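Local coordinates for berberine bridge enzyme-like 28 (PDB 5D79), which is an FAD-dependent oxidoreductase of the berberine bridge enzyme family, secreted by Arabidopsis thaliana and involved in its adaptation to salt stress, at residues A[265-270]-A[379-384]; A[271-276]-A[400-405]; A[278-283]-A[318-323]. One frame throughout, in Å; residues are numbered along the deposited sequence.

In the fold
The three contacts illustrate how a helix on a sheet can be held at its flank, on its sheet side and near its end. Contact 1 and contact 2 share helix 263-276; both are buried and apolar. In contact 1 aliphatic branches meet those of helix 378-388 alongside, whereas in contact 2 an indole reaches down to strand 396-402 of the antiparallel sheet. The two touch where Ile381 packs on Lys271 and Gln274. Contact 3, partly buried, joins the loop after the same helix to the end of helix 310-320, and there a lysine chain and backbone replace the aliphatic core. Phe321 links it to the others, packing on Trp273 of contact 2 and Ile269 of contact 1.

Contact 1. Residues A[265-270]-A[379-384]; sequences EAVRII and AAIQEI
The CG2 methyl of Ile381 touches both Val267 and Ile270, a compact example of how a branched side chain can fill the space between two residues of a neighbouring helix. Its CG2 stands anti to the backbone N (CG1 has chi1 -62°), which places that branch against the other helix, 4.0 Å from Val267 CG1. The same Ile381 CG2 lies 4.0 Å from Ile270 CG2. In both pairs the side chains run past one another in opposite directions, so branches lie alongside each other. Beyond CG1 the isoleucine continues to CD1, and this second methyl comes to 4.0 Å from Ile270 CG2; one methyl of Ile270 is thus touched from two branches of Ile381.

Gln382 approaches differently. Its chain crosses Val267 at about a right angle, and the touching atom is the aliphatic CG, 4.0 Å from Val267 CG1 and 4.1 Å from Val267 CG2. Val267 presents both methyls to this methylene, and the same two methyls also face Ile381 CG2.

The local axes of 265-270 and 379-384 approach to 9.9 Å at 131° between their directions, and the nearest CA atoms are those of Val267 and Ile381. Behind this layer Ile270 also rests on Ala300 and Phe302 of strand 298-306, while Ile381 reaches Lys271 and Gln274 farther along helix 263-276.

The chemistry is that of methyl and methylene surfaces, with Val267, Ile270 and Ile381 buried and only Gln382 partly exposed. Since the closest approaches are all between carbon atoms at van der Waals range, cohesion here rests on dispersion and the exclusion of water, and the complementary shapes of the branches, more than any directional bond, probably help to set how the two helices lie against each other.

Contact 2. Residues A[271-276]-A[400-405]; sequences KKWQYA and LTPFGG
The indole of Trp273 meets strand 396-402 obliquely, presenting neither a clean face nor a clean edge, and its six-membered ring does the touching. Trp273 CH2 comes to 3.5 Å from Leu400 CB, and CZ3 to 3.6 Å from Leu400 CD2, so the leucine is met along its own chain from CB outward. At the neighbouring corner, Trp273 CZ2 lies 4.0 Å from Pro402 CB and 4.1 Å from Pro402 CD. The two side chains cross at about a right angle. Between the two apolar partners the ring also passes the backbone, with Trp273 CZ2 3.7 Å from Leu400 O. Tyr425 adds an edge-to-face ring contact from outside the two segments.

With CG of Trp273 opposite the backbone N (chi1 176°) and the ring turned across the chain (chi2 92°), the indole projects from the helix toward the strand. Its pyrrole nitrogen is satisfied separately: NE1 is hydrogen-bonded to the backbone oxygen of Ile286, which helps to hold the ring's rotation. An alanine here would remove the indole and is likely to leave a gap over Leu400 and Pro402, with the Ile286 carbonyl losing the NE1 donor.

The local axes of 271-276 and 400-402 approach to 10.1 Å, 30° from parallel, a separation usual for a helix on a sheet. Helix 263-276 thus lies over the antiparallel sheet, where strand 396-402 is flanked by strands 284-292 and 425-434. On the strand Thr401 points away from the helix, its side chain about 6 Å from the bound FAD and its hydroxyl bonded to Arg287, so this one strand has the covering helix on one side and the flavin near the other.

Contact 3. Residues A[278-283]-A[318-323]; sequences DKVPDD and EEKFPE
Apolar packing comes first: Val280 CG1 lies 4.0 Å from Lys320 CB, the two side chains running past each other in opposite directions. Val280 CG1 sits opposite the carbonyl carbon (chi1 -73°), and it meets the lysine at the base of its chain rather than at its tip.

The polar end behaves otherwise. Bent at chi2, chi3 and chi4, Lys320 carries its ammonium back over the loop, where NZ comes to 3.5 Å from Lys279 O and 3.9 Å from Val280 CA. That approach to the carbonyl oxygen is too long to count as a firm bond, though a weak electrostatic attraction is likely. Pro281 CD is more distant still, at 4.4 Å from Lys320 NZ.

Ionic and backbone bonds hold the loop itself. Lys279 NZ pairs with Asp278 OD1 at 2.6 Å, using the syn lone pair of that oxygen, and also bonds to Tyr275 O in the last turn of helix 263-276. Arg193 is also hydrogen-bonded to the carbonyl oxygens of Val280 and Pro281.

Such an arrangement illustrates a helix-to-strand connection lying against the C-terminal end of another helix: the loop from helix 263-276 to strand 284-292 meets the last turn of helix 310-320, in the helix-covered antiparallel sheet of this flavoprotein.

Contact 1. Residues A[265-270]-A[379-384]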
ATOM      1  N   GLU A 265     -24.860  11.028 -17.564  1.00 31.75           N
ATOM      2  CA  GLU A 265     -23.737  11.785 -18.091  1.00 36.55           C
ATOM      3  C   GLU A 265     -22.413  11.195 -17.616  1.00 35.89           C
ATOM      4  O   GLU A 265     -21.475  11.063 -18.399  1.00 31.39           O
ATOM      5  CB  GLU A 265     -23.839  13.256 -17.686  1.00 43.91           C
ATOM      6  CG  GLU A 265     -22.978  14.180 -18.536  1.00 51.52           C
ATOM      7  CD  GLU A 265     -22.646  15.501 -17.850  1.00 55.73           C
ATOM      8  OE1 GLU A 265     -21.688  16.180 -18.303  1.00 54.17           O
ATOM      9  OE2 GLU A 265     -23.340  15.854 -16.861  1.00 55.23           O
ATOM     10  N   ALA A 266     -22.352  10.835 -16.333  1.00 36.04           N
ATOM     11  CA  ALA A 266     -21.132  10.303 -15.716  1.00 30.03           C
ATOM     12  C   ALA A 266     -20.704   8.949 -16.290  1.00 26.81           C
ATOM     13  O   ALA A 266     -19.512   8.685 -16.435  1.00 22.09           O
ATOM     14  CB  ALA A 266     -21.317  10.187 -14.220  1.00 27.37           C
ATOM     15  N   VAL A 267     -21.678   8.096 -16.598  1.00 28.13           N
ATOM     16  CA  VAL A 267     -21.411   6.782 -17.181  1.00 27.25           C
ATOM     17  C   VAL A 267     -20.814   6.977 -18.572  1.00 28.77           C
ATOM     18  O   VAL A 267     -19.877   6.281 -18.967  1.00 29.04           O
ATOM     19  CB  VAL A 267     -22.697   5.909 -17.248  1.00 26.46           C
ATOM     20  CG1 VAL A 267     -22.485   4.677 -18.123  1.00 25.71           C
ATOM     21  CG2 VAL A 267     -23.150   5.492 -15.852  1.00 17.90           C
ATOM     22  N   ARG A 268     -21.360   7.947 -19.296  1.00 29.57           N
ATOM     23  CA  ARG A 268     -20.872   8.342 -20.616  1.00 31.55           C
ATOM     24  C   ARG A 268     -19.387   8.727 -20.597  1.00 29.04           C
ATOM     25  O   ARG A 268     -18.600   8.310 -21.455  1.00 25.90           O
ATOM     26  CB  ARG A 268     -21.720   9.508 -21.119  1.00 38.33           C
ATOM     27  CG  ARG A 268     -21.420   9.992 -22.517  1.00 45.88           C
ATOM     28  CD  ARG A 268     -22.275  11.223 -22.837  1.00 49.09           C
ATOM     29  NE  ARG A 268     -22.073  12.279 -21.848  1.00 48.13           N
ATOM     30  CZ  ARG A 268     -21.067  13.145 -21.887  1.00 45.63           C
ATOM     31  NH1 ARG A 268     -20.177  13.091 -22.870  1.00 42.13           N
ATOM     32  NH2 ARG A 268     -20.949  14.066 -20.945  1.00 48.45           N
ATOM     33  N   ILE A 269     -19.030   9.517 -19.591  1.00 25.86           N
ATOM     34  CA  ILE A 269     -17.687  10.054 -19.398  1.00 22.94           C
ATOM     35  C   ILE A 269     -16.707   8.979 -18.911  1.00 20.25           C
ATOM     36  O   ILE A 269     -15.539   8.947 -19.308  1.00 16.15           O
ATOM     37  CB  ILE A 269     -17.736  11.234 -18.396  1.00 19.41           C
ATOM     38  CG1 ILE A 269     -18.447  12.431 -19.034  1.00 17.42           C
ATOM     39  CG2 ILE A 269     -16.351  11.607 -17.902  1.00 17.83           C
ATOM     40  CD1 ILE A 269     -18.842  13.478 -18.055  1.00 18.13           C
ATOM     41  N   ILE A 270     -17.194   8.095 -18.049  1.00 23.25           N
ATOM     42  CA  ILE A 270     -16.381   6.987 -17.562  1.00 24.15           C
ATOM     43  C   ILE A 270     -16.007   6.034 -18.714  1.00 22.85           C
ATOM     44  O   ILE A 270     -14.862   5.582 -18.809  1.00 18.77           O
ATOM     45  CB  ILE A 270     -17.114   6.224 -16.426  1.00 27.30           C
ATOM     46  CG1 ILE A 270     -17.212   7.112 -15.162  1.00 26.52           C
ATOM     47  CG2 ILE A 270     -16.404   4.916 -16.124  1.00 23.37           C
ATOM     48  CD1 ILE A 270     -18.349   6.765 -14.178  1.00 19.13           C
ATOM     49  N   ALA A 379     -22.785  -1.427 -19.440  1.00 20.32           N
ATOM     50  CA  ALA A 379     -23.625  -2.194 -18.528  1.00 19.38           C
ATOM     51  C   ALA A 379     -22.922  -2.473 -17.201  1.00 21.20           C
ATOM     52  O   ALA A 379     -23.549  -2.430 -16.140  1.00 18.29           O
ATOM     53  CB  ALA A 379     -24.047  -3.498 -19.180  1.00 19.87           C
ATOM     54  N   ALA A 380     -21.628  -2.771 -17.255  1.00 17.46           N
ATOM     55  CA  ALA A 380     -20.873  -3.005 -16.036  1.00 15.33           C
ATOM     56  C   ALA A 380     -20.784  -1.725 -15.213  1.00 18.62           C
ATOM     57  O   ALA A 380     -20.917  -1.742 -13.984  1.00 19.41           O
ATOM     58  CB  ALA A 380     -19.489  -3.522 -16.355  1.00 14.22           C
ATOM     59  N   ILE A 381     -20.556  -0.609 -15.895  1.00 18.85           N
ATOM     60  CA  ILE A 381     -20.407   0.677 -15.222  1.00 19.79           C
ATOM     61  C   ILE A 381     -21.693   1.086 -14.485  1.00 19.05           C
ATOM     62  O   ILE A 381     -21.646   1.585 -13.353  1.00 18.43           O
ATOM     63  CB  ILE A 381     -19.990   1.782 -16.224  1.00 18.23           C
ATOM     64  CG1 ILE A 381     -18.641   1.436 -16.843  1.00 13.42           C
ATOM     65  CG2 ILE A 381     -19.885   3.137 -15.530  1.00 19.10           C
ATOM     66  CD1 ILE A 381     -18.387   2.141 -18.139  1.00 13.70           C
ATOM     67  N   GLN A 382     -22.838   0.857 -15.114  1.00 19.07           N
ATOM     68  CA  GLN A 382     -24.109   1.219 -14.500  1.00 19.74           C
ATOM     69  C   GLN A 382     -24.382   0.379 -13.263  1.00 18.53           C
ATOM     70  O   GLN A 382     -24.899   0.880 -12.274  1.00 18.72           O
ATOM     71  CB  GLN A 382     -25.249   1.070 -15.504  1.00 22.28           C
ATOM     72  CG  GLN A 382     -25.056   1.926 -16.742  1.00 24.97           C
ATOM     73  CD  GLN A 382     -26.179   1.772 -17.736  1.00 27.87           C
ATOM     74  OE1 GLN A 382     -26.844   2.745 -18.090  1.00 33.77           O
ATOM     75  NE2 GLN A 382     -26.404   0.542 -18.192  1.00 24.13           N
ATOM     76  N   GLU A 383     -24.016  -0.893 -13.315  1.00 18.11           N
ATOM     77  CA  GLU A 383     -24.305  -1.794 -12.209  1.00 22.48           C
ATOM     78  C   GLU A 383     -23.476  -1.475 -10.979  1.00 24.82           C
ATOM     79  O   GLU A 383     -23.982  -1.518  -9.858  1.00 21.90           O
ATOM     80  CB  GLU A 383     -24.075  -3.249 -12.617  1.00 21.39           C
ATOM     81  CG  GLU A 383     -24.115  -4.252 -11.457  1.00 19.75           C
ATOM     82  CD  GLU A 383     -25.468  -4.370 -10.784  1.00 18.22           C
ATOM     83  OE1 GLU A 383     -26.475  -3.837 -11.292  1.00 18.94           O
ATOM     84  OE2 GLU A 383     -25.524  -5.019  -9.729  1.00 23.00           O
ATOM     85  N   ILE A 384     -22.200  -1.165 -11.175  1.00 26.19           N
ATOM     86  CA  ILE A 384     -21.354  -0.900 -10.022  1.00 24.25           C
ATOM     87  C   ILE A 384     -21.724   0.467  -9.439  1.00 22.54           C
ATOM     88  O   ILE A 384     -21.589   0.686  -8.236  1.00 19.90           O
ATOM     89  CB  ILE A 384     -19.838  -1.000 -10.365  1.00 24.02           C
ATOM     90  CG1 ILE A 384     -19.412   0.040 -11.396  1.00 22.43           C
ATOM     91  CG2 ILE A 384     -19.494  -2.410 -10.867  1.00 21.78           C
ATOM     92  CD1 ILE A 384     -17.919   0.036 -11.634  1.00 18.57           C
TER

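Contact 2. Residues A[271-276]-A[400-405]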
ATOM      1  N   LYS A 271     -16.966   5.756 -19.597  1.00 23.80           N
ATOM      2  CA  LYS A 271     -16.711   4.954 -20.800  1.00 24.61           C
ATOM      3  C   LYS A 271     -15.573   5.527 -21.633  1.00 26.38           C
ATOM      4  O   LYS A 271     -14.711   4.789 -22.097  1.00 30.07           O
ATOM      5  CB  LYS A 271     -17.968   4.851 -21.664  1.00 24.33           C
ATOM      6  CG  LYS A 271     -19.010   3.892 -21.141  1.00 24.47           C
ATOM      7  CD  LYS A 271     -20.048   3.601 -22.211  1.00 28.76           C
ATOM      8  CE  LYS A 271     -19.427   2.871 -23.394  1.00 30.96           C
ATOM      9  NZ  LYS A 271     -20.282   2.953 -24.613  1.00 33.25           N
ATOM     10  N   LYS A 272     -15.575   6.845 -21.816  1.00 28.44           N
ATOM     11  CA  LYS A 272     -14.519   7.533 -22.550  1.00 31.42           C
ATOM     12  C   LYS A 272     -13.192   7.536 -21.782  1.00 28.98           C
ATOM     13  O   LYS A 272     -12.131   7.374 -22.385  1.00 28.62           O
ATOM     14  CB  LYS A 272     -14.954   8.966 -22.872  1.00 39.04           C
ATOM     15  CG  LYS A 272     -13.831   9.888 -23.315  1.00 45.64           C
ATOM     16  CD  LYS A 272     -13.225   9.451 -24.645  1.00 49.53           C
ATOM     17  CE  LYS A 272     -12.105  10.390 -25.095  1.00 47.74           C
ATOM     18  NZ  LYS A 272     -12.624  11.710 -25.546  1.00 46.76           N
ATOM     19  N   TRP A 273     -13.249   7.722 -20.462  1.00 25.35           N
ATOM     20  CA  TRP A 273     -12.046   7.679 -19.623  1.00 20.00           C
ATOM     21  C   TRP A 273     -11.305   6.358 -19.825  1.00 18.86           C
ATOM     22  O   TRP A 273     -10.085   6.320 -19.861  1.00 19.79           O
ATOM     23  CB  TRP A 273     -12.414   7.876 -18.145  1.00 14.73           C
ATOM     24  CG  TRP A 273     -11.260   7.752 -17.136  1.00 13.94           C
ATOM     25  CD1 TRP A 273     -10.472   8.763 -16.663  1.00 14.67           C
ATOM     26  CD2 TRP A 273     -10.812   6.552 -16.465  1.00 14.43           C
ATOM     27  NE1 TRP A 273      -9.557   8.269 -15.751  1.00 15.16           N
ATOM     28  CE2 TRP A 273      -9.742   6.918 -15.620  1.00 14.22           C
ATOM     29  CE3 TRP A 273     -11.197   5.202 -16.520  1.00 13.38           C
ATOM     30  CZ2 TRP A 273      -9.056   5.989 -14.834  1.00 16.16           C
ATOM     31  CZ3 TRP A 273     -10.515   4.282 -15.734  1.00 14.52           C
ATOM     32  CH2 TRP A 273      -9.459   4.679 -14.904  1.00 15.66           C
ATOM     33  N   GLN A 274     -12.054   5.278 -19.982  1.00 19.28           N
ATOM     34  CA  GLN A 274     -11.469   3.943 -20.076  1.00 21.30           C
ATOM     35  C   GLN A 274     -10.565   3.765 -21.275  1.00 20.39           C
ATOM     36  O   GLN A 274      -9.681   2.910 -21.269  1.00 21.49           O
ATOM     37  CB  GLN A 274     -12.561   2.880 -20.131  1.00 22.20           C
ATOM     38  CG  GLN A 274     -13.090   2.457 -18.784  1.00 16.99           C
ATOM     39  CD  GLN A 274     -13.892   1.194 -18.895  1.00 18.46           C
ATOM     40  OE1 GLN A 274     -13.619   0.219 -18.210  1.00 18.53           O
ATOM     41  NE2 GLN A 274     -14.886   1.196 -19.782  1.00 21.93           N
ATOM     42  N   TYR A 275     -10.803   4.560 -22.310  1.00 19.75           N
ATOM     43  CA  TYR A 275     -10.020   4.463 -23.529  1.00 20.34           C
ATOM     44  C   TYR A 275      -8.880   5.489 -23.547  1.00 23.09           C
ATOM     45  O   TYR A 275      -7.864   5.282 -24.206  1.00 28.72           O
ATOM     46  CB  TYR A 275     -10.928   4.635 -24.750  1.00 23.17           C
ATOM     47  CG  TYR A 275     -11.930   3.507 -24.928  1.00 31.39           C
ATOM     48  CD1 TYR A 275     -13.182   3.552 -24.317  1.00 33.38           C
ATOM     49  CD2 TYR A 275     -11.624   2.398 -25.705  1.00 34.84           C
ATOM     50  CE1 TYR A 275     -14.099   2.527 -24.472  1.00 35.95           C
ATOM     51  CE2 TYR A 275     -12.537   1.367 -25.876  1.00 37.15           C
ATOM     52  CZ  TYR A 275     -13.771   1.428 -25.254  1.00 40.07           C
ATOM     53  OH  TYR A 275     -14.677   0.391 -25.425  1.00 43.32           O
ATOM     54  N   ALA A 276      -9.043   6.576 -22.798  1.00 19.42           N
ATOM     55  CA  ALA A 276      -8.116   7.707 -22.849  1.00 20.66           C
ATOM     56  C   ALA A 276      -7.066   7.737 -21.741  1.00 21.09           C
ATOM     57  O   ALA A 276      -5.937   8.161 -21.986  1.00 17.77           O
ATOM     58  CB  ALA A 276      -8.909   9.023 -22.816  1.00 23.56           C
ATOM     59  N   LEU A 400     -10.842   4.020  -9.528  1.00 14.99           N
ATOM     60  CA  LEU A 400     -10.189   3.602 -10.760  1.00 16.58           C
ATOM     61  C   LEU A 400      -8.907   4.412 -10.973  1.00 17.23           C
ATOM     62  O   LEU A 400      -8.947   5.626 -11.175  1.00 14.43           O
ATOM     63  CB  LEU A 400     -11.140   3.743 -11.967  1.00 14.61           C
ATOM     64  CG  LEU A 400     -12.276   2.724 -12.155  1.00 11.75           C
ATOM     65  CD1 LEU A 400     -13.300   2.795 -11.039  1.00 13.38           C
ATOM     66  CD2 LEU A 400     -12.957   2.947 -13.478  1.00 14.18           C
ATOM     67  N   THR A 401      -7.777   3.710 -10.926  1.00 15.68           N
ATOM     68  CA  THR A 401      -6.453   4.311 -11.007  1.00 13.21           C
ATOM     69  C   THR A 401      -5.764   3.956 -12.322  1.00 13.39           C
ATOM     70  O   THR A 401      -5.470   2.794 -12.572  1.00 12.55           O
ATOM     71  CB  THR A 401      -5.594   3.854  -9.822  1.00  9.95           C
ATOM     72  OG1 THR A 401      -6.204   4.319  -8.619  1.00 14.14           O
ATOM     73  CG2 THR A 401      -4.195   4.420  -9.899  1.00  9.40           C
ATOM     74  N   PRO A 402      -5.482   4.969 -13.160  1.00 12.29           N
ATOM     75  CA  PRO A 402      -4.955   4.691 -14.500  1.00 11.07           C
ATOM     76  C   PRO A 402      -3.500   4.214 -14.491  1.00 10.63           C
ATOM     77  O   PRO A 402      -2.654   4.791 -13.813  1.00 13.53           O
ATOM     78  CB  PRO A 402      -5.083   6.044 -15.197  1.00 15.31           C
ATOM     79  CG  PRO A 402      -4.853   7.035 -14.078  1.00 12.53           C
ATOM     80  CD  PRO A 402      -5.474   6.409 -12.850  1.00 10.91           C
ATOM     81  N   PHE A 403      -3.218   3.147 -15.231  1.00 13.83           N
ATOM     82  CA  PHE A 403      -1.837   2.737 -15.463  1.00 13.79           C
ATOM     83  C   PHE A 403      -1.356   3.321 -16.810  1.00 15.36           C
ATOM     84  O   PHE A 403      -1.657   4.472 -17.130  1.00 14.31           O
ATOM     85  CB  PHE A 403      -1.701   1.211 -15.416  1.00 13.44           C
ATOM     86  CG  PHE A 403      -1.698   0.648 -14.017  1.00 13.76           C
ATOM     87  CD1 PHE A 403      -2.317   1.334 -12.975  1.00 18.16           C
ATOM     88  CD2 PHE A 403      -1.055  -0.548 -13.735  1.00 14.91           C
ATOM     89  CE1 PHE A 403      -2.303   0.833 -11.658  1.00 18.25           C
ATOM     90  CE2 PHE A 403      -1.037  -1.071 -12.434  1.00 16.95           C
ATOM     91  CZ  PHE A 403      -1.665  -0.374 -11.390  1.00 20.06           C
ATOM     92  N   GLY A 404      -0.622   2.553 -17.607  1.00 13.01           N
ATOM     93  CA  GLY A 404      -0.045   3.124 -18.809  1.00 13.39           C
ATOM     94  C   GLY A 404       1.098   4.048 -18.424  1.00 12.91           C
ATOM     95  O   GLY A 404       1.506   4.083 -17.271  1.00 14.73           O
ATOM     96  N   GLY A 405       1.632   4.799 -19.377  1.00 11.66           N
ATOM     97  CA  GLY A 405       2.823   5.584 -19.096  1.00 18.75           C
ATOM     98  C   GLY A 405       3.985   4.710 -18.643  1.00 19.33           C
ATOM     99  O   GLY A 405       4.245   3.658 -19.227  1.00 18.47           O
TER

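Contact 3. Residues A[278-283]-A[318-323]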
ATOM      1  N   ASP A 278      -5.095   5.811 -19.802  1.00 15.04           N
ATOM      2  CA  ASP A 278      -3.781   5.164 -19.790  1.00 14.38           C
ATOM      3  C   ASP A 278      -2.912   5.539 -20.995  1.00 14.81           C
ATOM      4  O   ASP A 278      -1.767   5.115 -21.091  1.00 19.70           O
ATOM      5  CB  ASP A 278      -3.931   3.633 -19.713  1.00 14.65           C
ATOM      6  CG  ASP A 278      -4.259   2.996 -21.055  1.00 21.43           C
ATOM      7  OD1 ASP A 278      -5.241   3.421 -21.708  1.00 25.79           O
ATOM      8  OD2 ASP A 278      -3.526   2.064 -21.461  1.00 22.95           O
ATOM      9  N   LYS A 279      -3.450   6.342 -21.904  1.00 15.71           N
ATOM     10  CA  LYS A 279      -2.744   6.678 -23.137  1.00 15.21           C
ATOM     11  C   LYS A 279      -2.383   8.160 -23.232  1.00 18.09           C
ATOM     12  O   LYS A 279      -1.739   8.575 -24.195  1.00 20.47           O
ATOM     13  CB  LYS A 279      -3.587   6.294 -24.353  1.00 15.97           C
ATOM     14  CG  LYS A 279      -3.904   4.809 -24.471  1.00 20.99           C
ATOM     15  CD  LYS A 279      -4.913   4.560 -25.594  1.00 24.84           C
ATOM     16  CE  LYS A 279      -5.501   3.168 -25.518  1.00 26.58           C
ATOM     17  NZ  LYS A 279      -6.006   2.863 -24.142  1.00 27.30           N
ATOM     18  N   VAL A 280      -2.809   8.964 -22.256  1.00 15.34           N
ATOM     19  CA  VAL A 280      -2.482  10.389 -22.262  1.00 13.38           C
ATOM     20  C   VAL A 280      -1.015  10.555 -21.906  1.00 15.81           C
ATOM     21  O   VAL A 280      -0.385   9.575 -21.526  1.00 16.20           O
ATOM     22  CB  VAL A 280      -3.361  11.186 -21.281  1.00 13.08           C
ATOM     23  CG1 VAL A 280      -4.776  11.324 -21.831  1.00 14.39           C
ATOM     24  CG2 VAL A 280      -3.350  10.542 -19.904  1.00 15.32           C
ATOM     25  N   PRO A 281      -0.454  11.781 -22.033  1.00 21.27           N
ATOM     26  CA  PRO A 281       0.973  11.885 -21.695  1.00 16.85           C
ATOM     27  C   PRO A 281       1.265  11.480 -20.258  1.00 15.76           C
ATOM     28  O   PRO A 281       0.364  11.521 -19.421  1.00 17.93           O
ATOM     29  CB  PRO A 281       1.281  13.370 -21.924  1.00 19.80           C
ATOM     30  CG  PRO A 281       0.306  13.793 -22.955  1.00 22.28           C
ATOM     31  CD  PRO A 281      -0.956  13.038 -22.632  1.00 22.34           C
ATOM     32  N   ASP A 282       2.507  11.070 -20.005  1.00 14.85           N
ATOM     33  CA  ASP A 282       2.971  10.622 -18.695  1.00 13.50           C
ATOM     34  C   ASP A 282       2.736  11.672 -17.625  1.00 13.84           C
ATOM     35  O   ASP A 282       2.605  11.349 -16.446  1.00 16.71           O
ATOM     36  CB  ASP A 282       4.463  10.284 -18.735  1.00 13.39           C
ATOM     37  CG  ASP A 282       4.758   9.002 -19.469  1.00 24.75           C
ATOM     38  OD1 ASP A 282       3.814   8.391 -20.008  1.00 29.32           O
ATOM     39  OD2 ASP A 282       5.947   8.614 -19.529  1.00 27.71           O
ATOM     40  N   ASP A 283       2.707  12.931 -18.047  1.00 16.58           N
ATOM     41  CA  ASP A 283       2.520  14.067 -17.141  1.00 21.82           C
ATOM     42  C   ASP A 283       1.095  14.180 -16.569  1.00 14.23           C
ATOM     43  O   ASP A 283       0.890  14.828 -15.554  1.00 14.34           O
ATOM     44  CB  ASP A 283       2.893  15.375 -17.861  1.00 21.96           C
ATOM     45  CG  ASP A 283       4.395  15.530 -18.067  1.00 22.94           C
ATOM     46  OD1 ASP A 283       5.167  14.992 -17.245  1.00 22.00           O
ATOM     47  OD2 ASP A 283       4.804  16.195 -19.046  1.00 23.15           O
ATOM     48  N   GLU A 318      -8.813  19.139 -23.801  1.00 31.57           N
ATOM     49  CA  GLU A 318      -9.853  19.360 -24.814  1.00 38.03           C
ATOM     50  C   GLU A 318      -9.557  18.480 -26.026  1.00 37.35           C
ATOM     51  O   GLU A 318     -10.453  18.093 -26.785  1.00 35.31           O
ATOM     52  CB  GLU A 318      -9.929  20.841 -25.213  1.00 47.70           C
ATOM     53  CG  GLU A 318     -10.435  21.769 -24.110  1.00 55.23           C
ATOM     54  CD  GLU A 318      -9.647  23.069 -24.029  1.00 63.48           C
ATOM     55  OE1 GLU A 318      -8.710  23.242 -24.844  1.00 66.02           O
ATOM     56  OE2 GLU A 318      -9.957  23.909 -23.150  1.00 64.64           O
ATOM     57  N   GLU A 319      -8.272  18.167 -26.174  1.00 39.53           N
ATOM     58  CA  GLU A 319      -7.748  17.307 -27.227  1.00 38.91           C
ATOM     59  C   GLU A 319      -8.038  15.822 -26.981  1.00 32.72           C
ATOM     60  O   GLU A 319      -8.526  15.122 -27.871  1.00 35.20           O
ATOM     61  CB  GLU A 319      -6.238  17.536 -27.356  1.00 46.66           C
ATOM     62  CG  GLU A 319      -5.476  16.456 -28.103  1.00 57.78           C
ATOM     63  CD  GLU A 319      -5.536  16.630 -29.605  1.00 69.06           C
ATOM     64  OE1 GLU A 319      -6.228  17.566 -30.071  1.00 71.67           O
ATOM     65  OE2 GLU A 319      -4.884  15.827 -30.313  1.00 73.50           O
ATOM     66  N   LYS A 320      -7.751  15.346 -25.772  1.00 26.58           N
ATOM     67  CA  LYS A 320      -7.831  13.919 -25.476  1.00 29.46           C
ATOM     68  C   LYS A 320      -9.094  13.502 -24.693  1.00 32.32           C
ATOM     69  O   LYS A 320      -9.511  12.339 -24.753  1.00 37.66           O
ATOM     70  CB  LYS A 320      -6.580  13.478 -24.701  1.00 29.97           C
ATOM     71  CG  LYS A 320      -5.248  13.652 -25.437  1.00 34.74           C
ATOM     72  CD  LYS A 320      -5.164  12.792 -26.692  1.00 38.35           C
ATOM     73  CE  LYS A 320      -3.740  12.282 -26.933  1.00 42.75           C
ATOM     74  NZ  LYS A 320      -3.282  11.248 -25.943  1.00 40.54           N
ATOM     75  N   PHE A 321      -9.701  14.438 -23.969  1.00 28.31           N
ATOM     76  CA  PHE A 321     -10.804  14.118 -23.061  1.00 25.73           C
ATOM     77  C   PHE A 321     -11.801  15.279 -22.970  1.00 29.58           C
ATOM     78  O   PHE A 321     -12.070  15.777 -21.881  1.00 30.59           O
ATOM     79  CB  PHE A 321     -10.235  13.789 -21.667  1.00 26.25           C
ATOM     80  CG  PHE A 321     -11.144  12.961 -20.785  1.00 24.67           C
ATOM     81  CD1 PHE A 321     -12.413  12.587 -21.198  1.00 27.08           C
ATOM     82  CD2 PHE A 321     -10.715  12.569 -19.528  1.00 27.54           C
ATOM     83  CE1 PHE A 321     -13.230  11.829 -20.383  1.00 28.30           C
ATOM     84  CE2 PHE A 321     -11.527  11.814 -18.701  1.00 30.64           C
ATOM     85  CZ  PHE A 321     -12.787  11.442 -19.134  1.00 31.97           C
ATOM     86  N   PRO A 322     -12.341  15.733 -24.114  1.00 32.86           N
ATOM     87  CA  PRO A 322     -13.200  16.914 -24.023  1.00 29.80           C
ATOM     88  C   PRO A 322     -14.549  16.605 -23.396  1.00 26.11           C
ATOM     89  O   PRO A 322     -15.286  17.525 -23.066  1.00 30.30           O
ATOM     90  CB  PRO A 322     -13.357  17.344 -25.486  1.00 28.44           C
ATOM     91  CG  PRO A 322     -13.217  16.111 -26.253  1.00 29.07           C
ATOM     92  CD  PRO A 322     -12.220  15.256 -25.505  1.00 32.39           C
ATOM     93  N   GLU A 323     -14.860  15.330 -23.221  1.00 25.31           N
ATOM     94  CA  GLU A 323     -16.128  14.928 -22.624  1.00 31.94           C
ATOM     95  C   GLU A 323     -16.187  15.260 -21.130  1.00 29.74           C
ATOM     96  O   GLU A 323     -17.267  15.393 -20.561  1.00 27.78           O
ATOM     97  CB  GLU A 323     -16.368  13.427 -22.834  1.00 37.96           C
ATOM     98  CG  GLU A 323     -16.603  13.017 -24.287  1.00 41.23           C
ATOM     99  CD  GLU A 323     -15.315  12.917 -25.086  1.00 38.47           C
ATOM    100  OE1 GLU A 323     -14.253  12.750 -24.457  1.00 29.58           O
ATOM    101  OE2 GLU A 323     -15.371  13.022 -26.336  1.00 43.99           O
TER